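Local coordinates for galactitol-1-phosphate 5-dehydrogenase (Escherichia coli, PDB 4UEJ), which oxidises galactitol 1-phosphate to D-tagatose 6-phosphate with NAD(+), as a zinc-containing alcohol dehydrogenase, at the interface of chains A and B. Coordinates in Å, arbitrary orientation; residue numbers count along the deposited sequence, not the author numbering. Chains: chain A/B, Galactitol-1-phosphate 5-dehydrogenase.

The interface of chains A and B. Residues chain A 281-285; chain B 281-284.
A:Val283 and B:Val283 face each other across the two-fold axis of the homodimer, where strand 282-285 of each subunit lies antiparallel to its copy. This edge-to-edge pairing joins the coenzyme-binding Rossmann domains into one continuous sheet, as is typical of dimers in the medium-chain, zinc-containing alcohol dehydrogenase family. The two valines exchange a reciprocal pair of backbone hydrogen bonds: A:Val283 N reaches B:Val283 O at 2.7 Å, and its twin runs the other way. On one face of the sheet the CB atoms of A:Val283 and B:Val283 stand 4.0 Å apart. CG1 anti to the backbone N (chi1 179° in A:Val283) and CG2 anti to the carbonyl carbon point both methyls away from the partner, which probably lets two branched side chains sit opposite each other. On the opposite face, A:Thr282 and B:Thr282 cross obliquely, tip to tip, with their CG2 methyls 3.5 Å apart. OG1 lies beside the backbone N (chi1 -62° in A:Thr282), which leaves CG2 anti to that N and turned towards the axis, while the hydroxyls diverge to opposite ends. Threonine thus offers a small apolar branch to the axis and keeps its polar branch away from it; its beta-branching, like that of valine, favours an extended strand. Towards one end, A:Gly285 N donates to B:Leu281 O (2.8 Å). Glycine, lacking a side chain, probably eases the close approach to B:Leu281, and water 1 bridges A:Gly285 O (2.8 Å) and B:Leu281 O.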
loop_
_atom_site.group_PDB
_atom_site.type_symbol
_atom_site.label_atom_id
_atom_site.label_comp_id
_atom_site.label_asym_id
_atom_site.label_seq_id
_atom_site.Cartn_x
_atom_site.Cartn_y
_atom_site.Cartn_z
ATOM N N LEU A 281 -1.134 1.669 7.443
ATOM C CA LEU A 281 -0.597 2.499 6.380
ATOM C C LEU A 281 -1.408 2.299 5.108
ATOM O O LEU A 281 -2.077 1.276 4.926
ATOM C CB LEU A 281 0.863 2.157 6.115
ATOM C CG LEU A 281 1.786 2.225 7.325
ATOM C CD1 LEU A 281 3.207 1.946 6.890
ATOM C CD2 LEU A 281 1.664 3.601 7.985
ATOM N N THR A 282 -1.366 3.298 4.248
ATOM C CA THR A 282 -1.840 3.161 2.880
ATOM C C THR A 282 -0.635 3.331 1.983
ATOM O O THR A 282 -0.016 4.393 1.973
ATOM C CB THR A 282 -2.877 4.206 2.527
ATOM O OG1 THR A 282 -4.015 4.050 3.378
ATOM C CG2 THR A 282 -3.306 4.041 1.083
ATOM N N VAL A 283 -0.292 2.280 1.258
ATOM C CA VAL A 283 0.873 2.300 0.388
ATOM C C VAL A 283 0.339 2.475 -1.032
ATOM O O VAL A 283 -0.489 1.693 -1.489
ATOM C CB VAL A 283 1.706 1.014 0.527
ATOM C CG1 VAL A 283 2.904 1.040 -0.411
ATOM C CG2 VAL A 283 2.174 0.839 1.964
ATOM N N ILE A 284 0.826 3.510 -1.701
ATOM C CA ILE A 284 0.293 3.971 -2.978
ATOM C C ILE A 284 1.352 3.789 -4.039
ATOM O O ILE A 284 2.383 4.459 -4.011
ATOM C CB ILE A 284 -0.114 5.460 -2.884
ATOM C CG1 ILE A 284 -1.185 5.658 -1.802
ATOM C CG2 ILE A 284 -0.547 6.023 -4.241
ATOM C CD1 ILE A 284 -1.332 7.109 -1.348
ATOM N N GLY A 285 1.131 2.864 -4.961
ATOM C CA GLY A 285 2.068 2.713 -6.057
ATOM C C GLY A 285 1.841 3.849 -7.026
ATOM O O GLY A 285 0.692 4.168 -7.374
ATOM N N LEU B 281 -1.177 0.056 -7.543
ATOM C CA LEU B 281 -1.967 -0.540 -6.473
ATOM C C LEU B 281 -2.069 0.395 -5.281
ATOM O O LEU B 281 -1.192 1.232 -5.049
ATOM C CB LEU B 281 -1.350 -1.861 -6.025
ATOM C CG LEU B 281 -1.169 -2.896 -7.141
ATOM C CD1 LEU B 281 -0.687 -4.213 -6.562
ATOM C CD2 LEU B 281 -2.473 -3.079 -7.915
ATOM N N THR B 282 -3.142 0.233 -4.523
ATOM C CA THR B 282 -3.235 0.835 -3.213
ATOM C C THR B 282 -3.246 -0.308 -2.227
ATOM O O THR B 282 -4.152 -1.135 -2.246
ATOM C CB THR B 282 -4.483 1.677 -3.051
ATOM O OG1 THR B 282 -4.430 2.767 -3.970
ATOM C CG2 THR B 282 -4.547 2.231 -1.649
ATOM N N VAL B 283 -2.215 -0.370 -1.399
ATOM C CA VAL B 283 -2.109 -1.449 -0.436
ATOM C C VAL B 283 -2.527 -0.885 0.910
ATOM O O VAL B 283 -1.950 0.090 1.372
ATOM C CB VAL B 283 -0.679 -2.014 -0.383
ATOM C CG1 VAL B 283 -0.592 -3.140 0.647
ATOM C CG2 VAL B 283 -0.254 -2.517 -1.756
ATOM N N ILE B 284 -3.533 -1.506 1.522
ATOM C CA ILE B 284 -4.168 -0.977 2.718
ATOM C C ILE B 284 -3.922 -1.901 3.901
ATOM O O ILE B 284 -4.420 -3.018 3.913
ATOM C CB ILE B 284 -5.686 -0.835 2.502
ATOM C CG1 ILE B 284 -5.977 0.122 1.339
ATOM C CG2 ILE B 284 -6.387 -0.397 3.775
ATOM C CD1 ILE B 284 -7.368 -0.082 0.731
HETATM O O HOH W 1 -1.935 4.096 -6.321
#